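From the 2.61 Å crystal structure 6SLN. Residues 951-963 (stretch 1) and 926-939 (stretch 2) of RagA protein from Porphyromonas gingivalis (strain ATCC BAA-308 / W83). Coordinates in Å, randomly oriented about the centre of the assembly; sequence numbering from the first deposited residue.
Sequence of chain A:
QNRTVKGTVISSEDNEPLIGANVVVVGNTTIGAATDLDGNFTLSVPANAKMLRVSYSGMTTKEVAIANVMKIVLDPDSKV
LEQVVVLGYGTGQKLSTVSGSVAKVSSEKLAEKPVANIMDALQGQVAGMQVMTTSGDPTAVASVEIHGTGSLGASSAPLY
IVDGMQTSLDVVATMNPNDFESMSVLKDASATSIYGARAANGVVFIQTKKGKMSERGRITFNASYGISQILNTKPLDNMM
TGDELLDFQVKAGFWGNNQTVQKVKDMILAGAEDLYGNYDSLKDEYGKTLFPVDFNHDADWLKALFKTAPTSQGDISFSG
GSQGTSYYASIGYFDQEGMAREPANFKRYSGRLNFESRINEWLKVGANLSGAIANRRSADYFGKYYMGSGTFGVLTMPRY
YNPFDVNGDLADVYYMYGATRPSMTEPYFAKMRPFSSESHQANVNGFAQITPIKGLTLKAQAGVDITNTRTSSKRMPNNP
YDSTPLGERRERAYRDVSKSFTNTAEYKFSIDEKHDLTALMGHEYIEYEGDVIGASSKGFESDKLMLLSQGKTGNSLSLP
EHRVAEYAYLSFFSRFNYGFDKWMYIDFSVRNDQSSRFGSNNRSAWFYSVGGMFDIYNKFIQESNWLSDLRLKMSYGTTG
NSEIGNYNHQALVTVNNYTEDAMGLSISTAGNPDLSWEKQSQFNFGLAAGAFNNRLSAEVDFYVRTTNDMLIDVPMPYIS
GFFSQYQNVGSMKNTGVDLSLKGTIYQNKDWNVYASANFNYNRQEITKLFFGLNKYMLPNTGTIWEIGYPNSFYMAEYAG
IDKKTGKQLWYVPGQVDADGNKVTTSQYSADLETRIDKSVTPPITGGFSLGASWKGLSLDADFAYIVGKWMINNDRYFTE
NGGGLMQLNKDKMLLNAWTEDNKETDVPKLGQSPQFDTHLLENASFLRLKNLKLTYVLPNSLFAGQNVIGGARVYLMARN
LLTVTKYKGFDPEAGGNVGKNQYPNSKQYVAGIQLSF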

# COMPACT_ATOMS: atom_id res chain seq x y z
N GLY A 951 6.62 34.49 -37.39
CA GLY A 951 8.03 34.16 -37.53
C GLY A 951 8.25 32.68 -37.36
O GLY A 951 7.31 31.92 -37.09
N ALA A 952 9.50 32.26 -37.52
CA ALA A 952 9.87 30.87 -37.30
C ALA A 952 11.38 30.75 -37.15
O ALA A 952 12.13 31.56 -37.69
CB ALA A 952 9.37 29.97 -38.44
N ARG A 953 11.81 29.73 -36.41
CA ARG A 953 13.23 29.43 -36.26
C ARG A 953 13.45 27.93 -36.36
O ARG A 953 12.62 27.14 -35.89
CB ARG A 953 13.79 29.91 -34.91
CG ARG A 953 13.54 31.34 -34.58
CD ARG A 953 13.70 31.61 -33.10
NE ARG A 953 13.25 32.97 -32.80
CZ ARG A 953 14.02 33.92 -32.26
NH1 ARG A 953 15.27 33.65 -31.94
NH2 ARG A 953 13.52 35.13 -32.05
N VAL A 954 14.57 27.55 -36.96
CA VAL A 954 15.07 26.19 -36.89
C VAL A 954 16.46 26.25 -36.28
O VAL A 954 17.18 27.24 -36.42
CB VAL A 954 15.10 25.49 -38.26
CG1 VAL A 954 13.69 25.09 -38.66
CG2 VAL A 954 15.73 26.41 -39.32
N TYR A 955 16.83 25.18 -35.58
CA TYR A 955 18.15 25.12 -34.96
C TYR A 955 18.68 23.70 -34.99
O TYR A 955 17.93 22.72 -34.98
CB TYR A 955 18.15 25.63 -33.52
CG TYR A 955 17.28 24.83 -32.55
CD1 TYR A 955 17.74 23.65 -31.97
CD2 TYR A 955 16.02 25.29 -32.19
CE1 TYR A 955 16.95 22.94 -31.07
CE2 TYR A 955 15.23 24.59 -31.30
CZ TYR A 955 15.69 23.42 -30.74
OH TYR A 955 14.88 22.74 -29.85
N LEU A 956 20.01 23.62 -34.99
CA LEU A 956 20.74 22.37 -34.86
C LEU A 956 21.59 22.46 -33.59
O LEU A 956 22.32 23.43 -33.40
CB LEU A 956 21.62 22.14 -36.09
CG LEU A 956 21.60 20.78 -36.74
CD1 LEU A 956 20.18 20.24 -36.73
CD2 LEU A 956 22.15 20.90 -38.16
N MET A 957 21.49 21.44 -32.74
CA MET A 957 22.06 21.57 -31.41
C MET A 957 22.81 20.31 -31.00
O MET A 957 22.41 19.19 -31.33
CB MET A 957 20.96 21.88 -30.38
CG MET A 957 21.52 22.44 -29.11
SD MET A 957 20.44 22.07 -27.77
CE MET A 957 20.52 20.31 -27.85
N ALA A 958 23.91 20.51 -30.27
CA ALA A 958 24.66 19.42 -29.65
C ALA A 958 24.91 19.75 -28.18
O ALA A 958 25.18 20.90 -27.82
CB ALA A 958 26.00 19.20 -30.37
N ARG A 959 24.82 18.73 -27.31
CA ARG A 959 25.17 18.87 -25.90
C ARG A 959 26.31 17.92 -25.59
O ARG A 959 26.26 16.74 -25.97
CB ARG A 959 23.99 18.58 -24.95
CG ARG A 959 24.36 18.78 -23.46
CD ARG A 959 23.23 18.42 -22.45
NE ARG A 959 23.39 17.06 -21.96
CZ ARG A 959 23.81 16.75 -20.74
NH1 ARG A 959 24.08 17.72 -19.90
NH2 ARG A 959 23.95 15.48 -20.37
N ASN A 960 27.33 18.43 -24.88
CA ASN A 960 28.55 17.67 -24.56
C ASN A 960 29.23 17.13 -25.81
O ASN A 960 29.75 16.01 -25.83
CB ASN A 960 28.26 16.55 -23.57
CG ASN A 960 27.95 17.05 -22.17
OD1 ASN A 960 28.23 18.20 -21.84
ND2 ASN A 960 27.36 16.18 -21.35
N LEU A 961 29.23 17.94 -26.88
CA LEU A 961 29.85 17.54 -28.15
C LEU A 961 31.30 17.10 -27.98
O LEU A 961 31.74 16.16 -28.64
CB LEU A 961 29.75 18.70 -29.13
CG LEU A 961 30.24 18.51 -30.56
CD1 LEU A 961 29.58 17.29 -31.19
CD2 LEU A 961 29.94 19.76 -31.36
N LEU A 962 32.06 17.79 -27.12
CA LEU A 962 33.47 17.45 -26.90
C LEU A 962 33.82 17.56 -25.42
O LEU A 962 33.41 18.50 -24.74
CB LEU A 962 34.43 18.36 -27.67
CG LEU A 962 34.24 18.67 -29.16
CD1 LEU A 962 34.89 20.01 -29.48
CD2 LEU A 962 34.80 17.56 -30.06
N THR A 963 34.63 16.62 -24.96
CA THR A 963 35.32 16.71 -23.68
C THR A 963 36.82 16.76 -23.94
O THR A 963 37.31 16.19 -24.92
CB THR A 963 34.97 15.54 -22.75
OG1 THR A 963 33.56 15.29 -22.82
CG2 THR A 963 35.36 15.86 -21.30
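Stretch 2 (926-939) FLRLKNLKLTYVLP

Stretch 2 lies beside stretch 1 as an extended strand running the opposite way: the axis of 926-937 makes an angle of 170° with that of 951-958 and approaches it to 4.5 Å. Tyr955 sits against Thr935, CA to CA 4.1 Å; this register holds from Arg953 opposite Val937 to Arg959 opposite Asn931, and shifts by one residue after the corner, where Thr963 faces Arg928.

The main chain is satisfied in reciprocal pairs. Val954 N donates to Tyr936 O (3.0 Å) and Tyr936 N to Val954 O (2.7 Å); Leu956 N reaches Leu934 O at 2.7 Å, with Leu934 N returning to Leu956 O at 2.9 Å; Ala958 N and Leu932 O (2.9 Å), Leu932 N and Ala958 O (3.0 Å) complete the series. Beyond Val954, Leu938 N donates to Ala952 O at 2.8 Å. Between these rungs the same carbonyls also receive CA-H groups, as where Tyr955 CA lies 3.0 Å from Leu934 O.

At Arg959 and Asn960 the chain turns a corner, and Asn960 takes phi/psi of 56/39. Its polar side chain suits this break: while Asn960 N donates to Lys930 O (3.1 Å), Asn960 OD1 accepts from Lys930 NZ (3.1 Å). The lysine CA-to-CB bond points away, but its flexible chain brings the amine back. Past the corner, Leu929 N donates to Leu962 O at 2.9 Å, and Thr963 OG1 accepts from Arg928 NE (2.9 Å) and Arg928 NH2 (3.2 Å), a short hydroxyl side chain meeting a long, multidentate donor.

Side chains alternate between the faces. With Tyr955, Lys933 places its NZ 4.2 Å from the ring centroid, over the face, a cation-pi contact that gives the charge an electron-rich neighbor. The other face carries Val954, Leu956 and Leu934, apolar residues suited to a surface that may meet lipid; here Val954 CG2 packs 4.0 Å from Tyr936 CB. Leu961, beside the corner and pointing sideways, brings its CD2 to 3.6 Å from Leu932 CD2.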

# COMPACT_ATOMS: atom_id res chain seq x y z
N PHE A 926 38.57 18.62 -16.56
CA PHE A 926 38.01 18.53 -17.91
C PHE A 926 37.45 19.86 -18.37
O PHE A 926 37.00 20.67 -17.56
CB PHE A 926 36.92 17.45 -17.99
CG PHE A 926 35.70 17.75 -17.15
CD1 PHE A 926 34.61 18.42 -17.70
CD2 PHE A 926 35.63 17.34 -15.83
CE1 PHE A 926 33.47 18.68 -16.92
CE2 PHE A 926 34.49 17.58 -15.06
CZ PHE A 926 33.41 18.25 -15.62
N LEU A 927 37.48 20.05 -19.68
CA LEU A 927 36.76 21.11 -20.36
C LEU A 927 35.69 20.46 -21.22
O LEU A 927 35.96 19.50 -21.94
CB LEU A 927 37.72 21.93 -21.21
CG LEU A 927 37.21 22.72 -22.41
CD1 LEU A 927 36.50 23.97 -21.94
CD2 LEU A 927 38.37 23.08 -23.34
N ARG A 928 34.46 20.95 -21.11
CA ARG A 928 33.35 20.37 -21.86
C ARG A 928 32.69 21.45 -22.69
O ARG A 928 32.27 22.49 -22.15
CB ARG A 928 32.34 19.71 -20.93
CG ARG A 928 31.59 18.56 -21.58
CD ARG A 928 31.19 17.56 -20.52
NE ARG A 928 31.95 16.33 -20.61
CZ ARG A 928 31.93 15.35 -19.71
NH1 ARG A 928 31.19 15.47 -18.62
NH2 ARG A 928 32.66 14.26 -19.90
N LEU A 929 32.62 21.23 -23.99
CA LEU A 929 31.73 22.02 -24.84
C LEU A 929 30.33 21.59 -24.48
O LEU A 929 29.85 20.55 -24.93
CB LEU A 929 32.04 21.78 -26.31
CG LEU A 929 31.16 22.52 -27.31
CD1 LEU A 929 31.04 23.98 -26.94
CD2 LEU A 929 31.69 22.36 -28.73
N LYS A 930 29.67 22.36 -23.61
CA LYS A 930 28.37 21.94 -23.09
C LYS A 930 27.27 22.13 -24.12
O LYS A 930 26.39 21.28 -24.26
CB LYS A 930 28.04 22.71 -21.82
CG LYS A 930 28.77 22.21 -20.62
CD LYS A 930 27.81 21.91 -19.50
CE LYS A 930 27.29 20.47 -19.58
NZ LYS A 930 28.27 19.50 -19.05
N ASN A 931 27.32 23.22 -24.87
CA ASN A 931 26.24 23.54 -25.78
C ASN A 931 26.83 24.16 -27.03
O ASN A 931 27.66 25.06 -26.95
CB ASN A 931 25.25 24.51 -25.10
CG ASN A 931 24.11 24.91 -26.00
OD1 ASN A 931 23.10 24.22 -26.08
ND2 ASN A 931 24.25 26.05 -26.68
N LEU A 932 26.42 23.64 -28.18
CA LEU A 932 26.71 24.26 -29.47
C LEU A 932 25.40 24.29 -30.24
O LEU A 932 24.69 23.28 -30.30
CB LEU A 932 27.80 23.50 -30.23
CG LEU A 932 28.38 24.15 -31.49
CD1 LEU A 932 29.17 25.41 -31.17
CD2 LEU A 932 29.24 23.14 -32.21
N LYS A 933 25.05 25.45 -30.79
CA LYS A 933 23.76 25.58 -31.44
C LYS A 933 23.88 26.51 -32.64
O LYS A 933 24.29 27.66 -32.51
CB LYS A 933 22.69 26.10 -30.46
CG LYS A 933 21.33 26.31 -31.09
CD LYS A 933 20.39 27.07 -30.17
CE LYS A 933 19.52 26.13 -29.36
NZ LYS A 933 18.22 26.76 -28.94
N LEU A 934 23.54 25.98 -33.80
CA LEU A 934 23.32 26.78 -34.99
C LEU A 934 21.82 27.04 -35.10
O LEU A 934 21.03 26.10 -35.15
CB LEU A 934 23.84 26.05 -36.23
CG LEU A 934 23.62 26.84 -37.51
CD1 LEU A 934 24.60 28.00 -37.55
CD2 LEU A 934 23.77 25.96 -38.72
N THR A 935 21.45 28.31 -35.12
CA THR A 935 20.05 28.70 -35.22
C THR A 935 19.84 29.55 -36.46
O THR A 935 20.74 30.27 -36.91
CB THR A 935 19.62 29.46 -33.97
OG1 THR A 935 19.96 28.68 -32.82
CG2 THR A 935 18.11 29.71 -33.96
N TYR A 936 18.63 29.45 -37.03
CA TYR A 936 18.24 30.27 -38.18
C TYR A 936 16.86 30.86 -37.92
O TYR A 936 15.86 30.13 -37.93
CB TYR A 936 18.24 29.46 -39.47
CG TYR A 936 18.09 30.35 -40.67
CD1 TYR A 936 18.47 31.69 -40.60
CD2 TYR A 936 17.56 29.88 -41.85
CE1 TYR A 936 18.33 32.53 -41.68
CE2 TYR A 936 17.42 30.72 -42.94
CZ TYR A 936 17.81 32.04 -42.84
OH TYR A 936 17.68 32.90 -43.91
N VAL A 937 16.82 32.17 -37.69
CA VAL A 937 15.57 32.92 -37.62
C VAL A 937 15.12 33.17 -39.05
O VAL A 937 15.75 33.94 -39.78
CB VAL A 937 15.73 34.23 -36.84
CG1 VAL A 937 14.53 35.15 -37.08
CG2 VAL A 937 15.89 33.96 -35.36
N LEU A 938 14.03 32.52 -39.46
CA LEU A 938 13.61 32.60 -40.85
C LEU A 938 13.30 34.05 -41.22
O LEU A 938 12.69 34.77 -40.43
CB LEU A 938 12.39 31.72 -41.12
CG LEU A 938 12.64 30.21 -41.06
CD1 LEU A 938 11.74 29.49 -42.04
CD2 LEU A 938 14.11 29.84 -41.29
N PRO A 939 13.71 34.50 -42.41
CA PRO A 939 13.54 35.90 -42.82
C PRO A 939 12.13 36.46 -42.62
O PRO A 939 11.16 35.90 -43.15
CB PRO A 939 13.91 35.87 -44.31
CG PRO A 939 14.03 34.40 -44.67
CD PRO A 939 14.43 33.72 -43.43